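Long-range contact in metallo-carboxypeptidase (Pseudomonas aeruginosa, PDB 4A39), which is a zinc-dependent peptidase of the M14 family that probably removes C-terminal residues from peptides or proteins, as its cytosolic relatives do: residues D275-N289 against F313-A327. Numbering follows the deposited sequence.
Sequences DEEIPHVFAAGCEGN and FQIRHGYPRSAPGQA. With GEM ((2-guanidinoethylmercapto)succinic acid), chain D.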
ATOM      1  N   ASP A 275       5.360  -5.165  -1.136  1.00  3.84           N
ATOM      2  CA  ASP A 275       6.737  -5.601  -1.343  1.00  4.49           C
ATOM      3  C   ASP A 275       6.953  -5.976  -2.801  1.00  5.54           C
ATOM      4  O   ASP A 275       6.213  -6.777  -3.366  1.00  7.16           O
ATOM      5  CB  ASP A 275       7.076  -6.802  -0.461  1.00  5.94           C
ATOM      6  CG  ASP A 275       8.550  -7.170  -0.530  1.00  8.27           C
ATOM      7  OD1 ASP A 275       9.372  -6.479   0.105  1.00  7.44           O
ATOM      8  OD2 ASP A 275       8.887  -8.140  -1.241  1.00 10.66           O
ATOM      9  N   GLU A 276       7.989  -5.391  -3.393  1.00  6.33           N
ATOM     10  CA  GLU A 276       8.327  -5.608  -4.792  1.00  7.12           C
ATOM     11  C   GLU A 276       8.826  -7.009  -5.123  1.00  7.68           C
ATOM     12  O   GLU A 276       8.452  -7.591  -6.146  1.00  8.98           O
ATOM     13  CB  GLU A 276       9.395  -4.585  -5.225  1.00  8.20           C
ATOM     14  CG  GLU A 276       8.954  -3.116  -5.124  1.00  6.98           C
ATOM     15  CD  GLU A 276       9.240  -2.473  -3.770  1.00 10.22           C
ATOM     16  OE1 GLU A 276       9.429  -3.194  -2.768  1.00  7.70           O
ATOM     17  OE2 GLU A 276       9.261  -1.227  -3.705  1.00 10.28           O
ATOM     18  N   GLU A 277       9.655  -7.549  -4.241  1.00  7.18           N
ATOM     19  CA  GLU A 277      10.292  -8.850  -4.440  1.00  9.09           C
ATOM     20  C   GLU A 277       9.516 -10.134  -4.159  1.00  6.99           C
ATOM     21  O   GLU A 277       9.451 -11.026  -5.007  1.00  6.69           O
ATOM     22  CB  GLU A 277      11.584  -8.871  -3.616  1.00 10.14           C
ATOM     23  CG  GLU A 277      12.342 -10.194  -3.587  1.00 13.85           C
ATOM     24  CD  GLU A 277      13.081 -10.470  -4.876  1.00 17.84           C
ATOM     25  OE1 GLU A 277      13.762  -9.548  -5.376  1.00 19.23           O
ATOM     26  OE2 GLU A 277      12.990 -11.610  -5.382  1.00 21.04           O
ATOM     27  N   ILE A 278       8.938 -10.230  -2.974  1.00  6.57           N
ATOM     28  CA  ILE A 278       8.237 -11.442  -2.555  1.00  6.24           C
ATOM     29  C   ILE A 278       6.830 -11.615  -3.120  1.00  5.30           C
ATOM     30  O   ILE A 278       5.953 -10.791  -2.882  1.00  5.43           O
ATOM     31  CB  ILE A 278       8.194 -11.496  -1.020  1.00  7.20           C
ATOM     32  CG1 ILE A 278       9.627 -11.482  -0.480  1.00  8.07           C
ATOM     33  CG2 ILE A 278       7.437 -12.736  -0.544  1.00  8.33           C
ATOM     34  CD1 ILE A 278       9.721 -11.309   1.032  1.00 12.69           C
ATOM     35  N   PRO A 279       6.601 -12.708  -3.871  1.00  4.50           N
ATOM     36  CA  PRO A 279       5.291 -12.980  -4.470  1.00  5.02           C
ATOM     37  C   PRO A 279       4.351 -13.721  -3.516  1.00  4.62           C
ATOM     38  O   PRO A 279       3.847 -14.795  -3.835  1.00  5.82           O
ATOM     39  CB  PRO A 279       5.652 -13.814  -5.690  1.00  6.00           C
ATOM     40  CG  PRO A 279       6.756 -14.675  -5.147  1.00  6.64           C
ATOM     41  CD  PRO A 279       7.602 -13.685  -4.344  1.00  6.05           C
ATOM     42  N   HIS A 280       4.135 -13.135  -2.337  1.00  4.72           N
ATOM     43  CA  HIS A 280       3.264 -13.712  -1.312  1.00  5.22           C
ATOM     44  C   HIS A 280       2.806 -12.609  -0.365  1.00  4.83           C
ATOM     45  O   HIS A 280       3.560 -11.684  -0.083  1.00  5.79           O
ATOM     46  CB  HIS A 280       4.025 -14.744  -0.465  1.00  6.63           C
ATOM     47  CG  HIS A 280       4.584 -15.890  -1.248  1.00  7.73           C
ATOM     48  ND1 HIS A 280       3.817 -16.965  -1.645  1.00  8.33           N
ATOM     49  CD2 HIS A 280       5.826 -16.113  -1.736  1.00  9.37           C
ATOM     50  CE1 HIS A 280       4.564 -17.801  -2.344  1.00  8.65           C
ATOM     51  NE2 HIS A 280       5.787 -17.308  -2.414  1.00  9.58           N
ATOM     52  N   VAL A 281       1.570 -12.709   0.116  1.00  4.99           N
ATOM     53  CA  VAL A 281       1.061 -11.748   1.083  1.00  4.86           C
ATOM     54  C   VAL A 281       1.577 -12.230   2.439  1.00  6.24           C
ATOM     55  O   VAL A 281       1.538 -13.426   2.726  1.00  5.00           O
ATOM     56  CB  VAL A 281      -0.479 -11.746   1.140  1.00  5.15           C
ATOM     57  CG1 VAL A 281      -0.953 -10.912   2.326  1.00  5.72           C
ATOM     58  CG2 VAL A 281      -1.050 -11.197  -0.156  1.00  6.03           C
ATOM     59  N   PHE A 282       2.077 -11.315   3.265  1.00  5.63           N
ATOM     60  CA  PHE A 282       2.567 -11.698   4.586  1.00  5.64           C
ATOM     61  C   PHE A 282       2.543 -10.520   5.549  1.00  5.27           C
ATOM     62  O   PHE A 282       2.142  -9.416   5.178  1.00  6.40           O
ATOM     63  CB  PHE A 282       3.995 -12.272   4.507  1.00  4.49           C
ATOM     64  CG  PHE A 282       5.036 -11.279   4.070  1.00  7.41           C
ATOM     65  CD1 PHE A 282       5.247 -11.012   2.718  1.00  6.77           C
ATOM     66  CD2 PHE A 282       5.812 -10.613   5.013  1.00  7.58           C
ATOM     67  CE1 PHE A 282       6.224 -10.096   2.312  1.00  8.30           C
ATOM     68  CE2 PHE A 282       6.790  -9.697   4.619  1.00  7.55           C
ATOM     69  CZ  PHE A 282       6.995  -9.440   3.265  1.00  7.84           C
ATOM     70  N   ALA A 283       2.948 -10.771   6.790  1.00  6.09           N
ATOM     71  CA  ALA A 283       2.998  -9.732   7.814  1.00  7.69           C
ATOM     72  C   ALA A 283       4.317  -9.813   8.581  1.00  8.24           C
ATOM     73  O   ALA A 283       4.810 -10.905   8.867  1.00 11.17           O
ATOM     74  CB  ALA A 283       1.828  -9.890   8.779  1.00  6.00           C
ATOM     75  N   ALA A 284       4.894  -8.654   8.886  1.00  7.07           N
ATOM     76  CA  ALA A 284       6.140  -8.584   9.647  1.00  6.37           C
ATOM     77  C   ALA A 284       5.791  -8.055  11.038  1.00  8.04           C
ATOM     78  O   ALA A 284       5.183  -6.989  11.159  1.00  9.37           O
ATOM     79  CB  ALA A 284       7.129  -7.648   8.959  1.00  7.11           C
ATOM     80  N   GLY A 285       6.181  -8.796  12.075  1.00  7.39           N
ATOM     81  CA  GLY A 285       5.870  -8.407  13.443  1.00  7.88           C
ATOM     82  C   GLY A 285       6.919  -7.615  14.207  1.00  6.59           C
ATOM     83  O   GLY A 285       7.847  -7.065  13.618  1.00  7.57           O
ATOM     84  N   CYS A 286       6.774  -7.576  15.531  1.00  6.35           N
ATOM     85  CA  CYS A 286       7.682  -6.824  16.404  1.00  6.15           C
ATOM     86  C   CYS A 286       8.608  -7.684  17.260  1.00  7.37           C
ATOM     87  O   CYS A 286       9.032  -7.241  18.329  1.00  7.79           O
ATOM     88  CB  CYS A 286       6.876  -5.932  17.360  1.00  6.77           C
ATOM     89  SG  CYS A 286       5.822  -4.690  16.592  1.00  8.75           S
ATOM     90  N   GLU A 287       8.938  -8.890  16.807  1.00  6.72           N
ATOM     91  CA  GLU A 287       9.784  -9.766  17.611  1.00  7.34           C
ATOM     92  C   GLU A 287      11.160  -9.211  17.975  1.00  7.38           C
ATOM     93  O   GLU A 287      11.809  -9.721  18.890  1.00  7.80           O
ATOM     94  CB  GLU A 287       9.925 -11.145  16.946  1.00  6.30           C
ATOM     95  CG  GLU A 287      10.785 -11.223  15.689  1.00  8.22           C
ATOM     96  CD  GLU A 287      10.147 -10.590  14.467  1.00  8.00           C
ATOM     97  OE1 GLU A 287       8.899 -10.536  14.384  1.00 10.41           O
ATOM     98  OE2 GLU A 287      10.902 -10.165  13.574  1.00  6.79           O
ATOM     99  N   GLY A 288      11.596  -8.167  17.272  1.00  8.14           N
ATOM    100  CA  GLY A 288      12.889  -7.564  17.560  1.00  6.79           C
ATOM    101  C   GLY A 288      12.832  -6.429  18.578  1.00  7.56           C
ATOM    102  O   GLY A 288      13.867  -5.884  18.970  1.00  8.37           O
ATOM    103  N   ASN A 289      11.627  -6.067  19.005  1.00  6.43           N
ATOM    104  CA  ASN A 289      11.448  -4.990  19.980  1.00  6.90           C
ATOM    105  C   ASN A 289      11.974  -5.343  21.367  1.00  8.09           C
ATOM    106  O   ASN A 289      11.745  -6.440  21.865  1.00  8.29           O
ATOM    107  CB  ASN A 289       9.962  -4.637  20.135  1.00  7.28           C
ATOM    108  CG  ASN A 289       9.454  -3.695  19.057  1.00  7.50           C
ATOM    109  OD1 ASN A 289       8.278  -3.305  19.069  1.00  9.27           O
ATOM    110  ND2 ASN A 289      10.323  -3.326  18.125  1.00  5.95           N
ATOM    111  N   PHE A 313      -3.358 -15.011   2.541  1.00  6.65           N
ATOM    112  CA  PHE A 313      -2.295 -14.631   3.460  1.00  7.19           C
ATOM    113  C   PHE A 313      -1.530 -15.888   3.873  1.00  7.20           C
ATOM    114  O   PHE A 313      -2.127 -16.945   4.059  1.00 10.50           O
ATOM    115  CB  PHE A 313      -2.937 -13.984   4.694  1.00  8.51           C
ATOM    116  CG  PHE A 313      -1.956 -13.548   5.745  1.00  9.22           C
ATOM    117  CD1 PHE A 313      -1.339 -12.307   5.664  1.00  7.90           C
ATOM    118  CD2 PHE A 313      -1.638 -14.391   6.807  1.00  7.78           C
ATOM    119  CE1 PHE A 313      -0.407 -11.903   6.627  1.00  8.41           C
ATOM    120  CE2 PHE A 313      -0.712 -14.000   7.772  1.00  7.54           C
ATOM    121  CZ  PHE A 313      -0.095 -12.753   7.681  1.00  7.95           C
ATOM    122  N   GLN A 314      -0.214 -15.775   4.011  1.00  6.96           N
ATOM    123  CA  GLN A 314       0.582 -16.928   4.416  1.00  7.92           C
ATOM    124  C   GLN A 314       1.683 -16.543   5.396  1.00  8.89           C
ATOM    125  O   GLN A 314       1.898 -15.360   5.663  1.00  7.82           O
ATOM    126  CB  GLN A 314       1.141 -17.645   3.178  1.00  7.66           C
ATOM    127  CG  GLN A 314       1.967 -16.786   2.250  1.00  7.93           C
ATOM    128  CD  GLN A 314       3.387 -16.624   2.731  1.00  7.87           C
ATOM    129  OE1 GLN A 314       4.173 -17.572   2.715  1.00  8.11           O
ATOM    130  NE2 GLN A 314       3.728 -15.422   3.166  1.00  5.77           N
ATOM    131  N   ILE A 315       2.379 -17.541   5.934  1.00 10.11           N
ATOM    132  CA  ILE A 315       3.415 -17.287   6.928  1.00 10.59           C
ATOM    133  C   ILE A 315       4.851 -17.657   6.544  1.00 10.03           C
ATOM    134  O   ILE A 315       5.802 -17.012   6.987  1.00 10.67           O
ATOM    135  CB  ILE A 315       3.080 -18.035   8.235  1.00 11.78           C
ATOM    136  CG1 ILE A 315       1.680 -17.636   8.708  1.00 11.75           C
ATOM    137  CG2 ILE A 315       4.123 -17.719   9.309  1.00 14.74           C
ATOM    138  CD1 ILE A 315       1.135 -18.511   9.813  1.00 12.68           C
ATOM    139  N   ARG A 316       5.015 -18.681   5.715  1.00  8.28           N
ATOM    140  CA  ARG A 316       6.367 -19.106   5.362  1.00 11.21           C
ATOM    141  C   ARG A 316       7.256 -18.070   4.707  1.00 11.14           C
ATOM    142  O   ARG A 316       8.437 -17.955   5.039  1.00 12.91           O
ATOM    143  CB  ARG A 316       6.336 -20.341   4.483  1.00 13.29           C
ATOM    144  CG  ARG A 316       7.734 -20.829   4.184  1.00 17.31           C
ATOM    145  CD  ARG A 316       7.663 -22.137   3.489  1.00 19.97           C
ATOM    146  NE  ARG A 316       8.980 -22.658   3.151  1.00 21.91           N
ATOM    147  CZ  ARG A 316       9.686 -22.302   2.084  1.00 21.18           C
ATOM    148  NH1 ARG A 316       9.210 -21.406   1.238  1.00 22.12           N
ATOM    149  NH2 ARG A 316      10.853 -22.876   1.836  1.00 22.84           N
ATOM    150  N   HIS A 317       6.712 -17.334   3.751  1.00 10.47           N
ATOM    151  CA  HIS A 317       7.488 -16.312   3.075  1.00 11.45           C
ATOM    152  C   HIS A 317       7.296 -14.942   3.715  1.00 10.76           C
ATOM    153  O   HIS A 317       6.205 -14.600   4.175  1.00 10.87           O
ATOM    154  CB  HIS A 317       7.115 -16.244   1.596  1.00 11.09           C
ATOM    155  CG  HIS A 317       7.644 -17.385   0.789  1.00 15.58           C
ATOM    156  ND1 HIS A 317       6.972 -18.580   0.650  1.00 17.65           N
ATOM    157  CD2 HIS A 317       8.791 -17.513   0.083  1.00 17.57           C
ATOM    158  CE1 HIS A 317       7.681 -19.393  -0.113  1.00 16.16           C
ATOM    159  NE2 HIS A 317       8.789 -18.770  -0.470  1.00 18.18           N
ATOM    160  N   GLY A 318       8.374 -14.168   3.746  1.00 10.19           N
ATOM    161  CA  GLY A 318       8.328 -12.842   4.324  1.00  8.62           C
ATOM    162  C   GLY A 318       9.730 -12.392   4.668  1.00  8.53           C
ATOM    163  O   GLY A 318      10.703 -12.956   4.170  1.00  9.75           O
ATOM    164  N   TYR A 319       9.842 -11.379   5.519  1.00  9.12           N
ATOM    165  CA  TYR A 319      11.152 -10.885   5.921  1.00  7.73           C
ATOM    166  C   TYR A 319      11.711 -11.741   7.048  1.00  8.57           C
ATOM    167  O   TYR A 319      10.959 -12.360   7.809  1.00 10.86           O
ATOM    168  CB  TYR A 319      11.065  -9.431   6.405  1.00  7.88           C
ATOM    169  CG  TYR A 319      10.489  -8.464   5.396  1.00  5.99           C
ATOM    170  CD1 TYR A 319      10.868  -8.515   4.055  1.00  6.94           C
ATOM    171  CD2 TYR A 319       9.571  -7.491   5.786  1.00  8.02           C
ATOM    172  CE1 TYR A 319      10.340  -7.622   3.125  1.00  6.48           C
ATOM    173  CE2 TYR A 319       9.039  -6.591   4.866  1.00  7.15           C
ATOM    174  CZ  TYR A 319       9.426  -6.664   3.538  1.00  7.48           C
ATOM    175  OH  TYR A 319       8.895  -5.786   2.624  1.00  7.76           O
ATOM    176  N   PRO A 320      13.044 -11.797   7.166  1.00 10.95           N
ATOM    177  CA  PRO A 320      13.637 -12.600   8.237  1.00 10.58           C
ATOM    178  C   PRO A 320      13.192 -12.016   9.568  1.00 11.97           C
ATOM    179  O   PRO A 320      12.879 -10.829   9.657  1.00 13.27           O
ATOM    180  CB  PRO A 320      15.136 -12.419   8.016  1.00 12.23           C
ATOM    181  CG  PRO A 320      15.241 -12.206   6.535  1.00 13.03           C
ATOM    182  CD  PRO A 320      14.087 -11.255   6.278  1.00 11.64           C
ATOM    183  N   ARG A 321      13.144 -12.842  10.603  1.00 11.48           N
ATOM    184  CA  ARG A 321      12.760 -12.314  11.899  1.00 12.88           C
ATOM    185  C   ARG A 321      13.970 -11.672  12.533  1.00 11.87           C
ATOM    186  O   ARG A 321      15.108 -12.088  12.299  1.00 11.98           O
ATOM    187  CB  ARG A 321      12.222 -13.410  12.803  1.00 13.57           C
ATOM    188  CG  ARG A 321      13.061 -14.651  12.867  1.00 19.64           C
ATOM    189  CD  ARG A 321      12.203 -15.807  13.324  1.00 18.93           C
ATOM    190  NE  ARG A 321      10.906 -15.796  12.649  1.00 22.86           N
ATOM    191  CZ  ARG A 321       9.842 -15.118  13.075  1.00 20.55           C
ATOM    192  NH1 ARG A 321       9.914 -14.392  14.184  1.00 21.36           N
ATOM    193  NH2 ARG A 321       8.709 -15.159  12.387  1.00 20.63           N
ATOM    194  N   SER A 322      13.722 -10.641  13.327  1.00 10.70           N
ATOM    195  CA  SER A 322      14.795  -9.934  13.998  1.00 11.58           C
ATOM    196  C   SER A 322      15.268 -10.704  15.217  1.00 12.30           C
ATOM    197  O   SER A 322      14.474 -11.367  15.887  1.00 11.73           O
ATOM    198  CB  SER A 322      14.316  -8.547  14.432  1.00 12.37           C
ATOM    199  OG  SER A 322      15.263  -7.932  15.293  1.00 13.98           O
ATOM    200  N   ALA A 323      16.567 -10.621  15.490  1.00 12.61           N
ATOM    201  CA  ALA A 323      17.137 -11.272  16.658  1.00 12.34           C
ATOM    202  C   ALA A 323      16.579 -10.483  17.837  1.00 12.87           C
ATOM    203  O   ALA A 323      16.264  -9.300  17.697  1.00 13.77           O
ATOM    204  CB  ALA A 323      18.658 -11.175  16.629  1.00 14.28           C
ATOM    205  N   PRO A 324      16.450 -11.118  19.008  1.00 12.70           N
ATOM    206  CA  PRO A 324      15.916 -10.421  20.182  1.00 12.40           C
ATOM    207  C   PRO A 324      16.519  -9.036  20.425  1.00 12.40           C
ATOM    208  O   PRO A 324      17.741  -8.871  20.468  1.00 12.54           O
ATOM    209  CB  PRO A 324      16.206 -11.401  21.318  1.00 12.26           C
ATOM    210  CG  PRO A 324      16.047 -12.733  20.635  1.00 13.56           C
ATOM    211  CD  PRO A 324      16.791 -12.515  19.337  1.00 13.60           C
ATOM    212  N   GLY A 325      15.643  -8.044  20.563  1.00 11.02           N
ATOM    213  CA  GLY A 325      16.067  -6.680  20.824  1.00 11.56           C
ATOM    214  C   GLY A 325      16.793  -5.935  19.720  1.00 11.81           C
ATOM    215  O   GLY A 325      17.316  -4.847  19.962  1.00 12.52           O
ATOM    216  N   GLN A 326      16.814  -6.484  18.508  1.00 10.63           N
ATOM    217  CA  GLN A 326      17.524  -5.832  17.407  1.00 11.72           C
ATOM    218  C   GLN A 326      16.658  -5.099  16.384  1.00 11.95           C
ATOM    219  O   GLN A 326      17.109  -4.815  15.272  1.00 12.51           O
ATOM    220  CB  GLN A 326      18.400  -6.859  16.684  1.00 12.95           C
ATOM    221  CG  GLN A 326      19.383  -7.568  17.597  1.00 14.21           C
ATOM    222  CD  GLN A 326      20.217  -6.599  18.411  1.00 15.57           C
ATOM    223  OE1 GLN A 326      20.942  -5.771  17.860  1.00 17.99           O
ATOM    224  NE2 GLN A 326      20.115  -6.694  19.731  1.00 16.78           N
ATOM    225  N   ALA A 327      15.425  -4.777  16.751  1.00 10.73           N
ATOM    226  CA  ALA A 327      14.541  -4.080  15.828  1.00 10.77           C
ATOM    227  C   ALA A 327      14.952  -2.626  15.629  1.00 11.46           C
ATOM    228  O   ALA A 327      15.641  -2.037  16.467  1.00 12.85           O
ATOM    229  CB  ALA A 327      13.104  -4.147  16.328  1.00 12.63           C
TER
HETATM  230  C8  GEM D1377       9.357  -2.046   5.140  1.00 20.65           C
HETATM  231  S7  GEM D1377       7.792  -1.889   6.075  1.00 27.79           S
HETATM  232  C6  GEM D1377       8.115  -3.034   7.465  1.00 21.99           C
HETATM  233  C5  GEM D1377       9.057  -4.194   7.131  1.00 19.59           C
HETATM  234  N3  GEM D1377      10.434  -3.708   6.964  1.00 18.95           N
HETATM  235  C1  GEM D1377      11.374  -4.095   7.824  1.00 17.79           C
HETATM  236  N4  GEM D1377      11.051  -4.906   8.828  1.00 18.93           N
HETATM  237  N2  GEM D1377      12.627  -3.672   7.693  1.00 18.70           N
HETATM  238  C9  GEM D1377      10.061  -0.696   4.992  1.00 19.23           C
HETATM  239  O14 GEM D1377       9.567   0.287   5.591  1.00 16.11           O
HETATM  240  O15 GEM D1377      11.085  -0.674   4.279  1.00 18.70           O
HETATM  241  C10 GEM D1377       9.115  -2.683   3.770  1.00 17.72           C
HETATM  242  C11 GEM D1377       8.188  -1.830   2.900  1.00 15.49           C
HETATM  243  O12 GEM D1377       7.196  -2.395   2.388  1.00  9.14           O
HETATM  244  O13 GEM D1377       8.504  -0.631   2.749  1.00 12.44           O
HETATM  245  O   HOH W   1       3.076 -13.618   7.816  1.00  8.28           O
HETATM  246  O   HOH W   2       7.988 -10.949   7.715  1.00 13.63           O
HETATM  247  O   HOH W   3      12.998  -8.688  21.103  1.00 10.80           O
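Tyr319 OH donates to Asp275 OD1 at 2.7 Å, meeting the oxygen from above the carboxylate plane, while Asp275 OD2 accepts from Ile278 N in an Asx motif; both carboxylate oxygens are therefore engaged. One face of the Tyr319 ring receives the edge of Phe282 in a T-shaped stack, planes at 88°. Tyr319 CE2 comes 3.3 Å from C5 of GEM. Gly318 CA lies over the centre of the Phe282 ring as a CH-pi contact. Val281 O is gripped from opposite faces of its carbonyl plane, by Gln314 N and by Gln314 NE2. A bend at chi2 (81°) folds the Gln314 amide back over its own chain, where NE2 also donates to His317 O and OE1 accepts from His317 N at 2.8 Å on a lone pair in its carbonyl plane; this fixes the amide's rotation. The His280 and His317 rings form an offset stack, centroids 4.0 Å apart, and His280 ND1 is hydrogen-bonded to Asp356. One water links Ala283 N to Gln314 O; another accepts from Tyr319 N and donates weakly to Ala283 O, which Arg304 also binds. Farther along, Glu287 OE2 takes Ser322 N on its anti lone pair at 2.9 Å, while Glu287 OE1 lies in a long salt bridge with Arg321 NH1 (4.0 Å), well out of the guanidinium plane, by charge alone. Ala327 N donates to Gly288 O, and a third water joins Glu287 O and Asn289 O to Gly325 N. Residues flanking edge strand 282-284 thus bind the irregular chain through single carbonyls and carboxylates, the strand itself through packing and water; Asp275 and Phe282 probably help set Tyr319 in the inhibitor pocket, beside the predicted proton donor/acceptor Glu348.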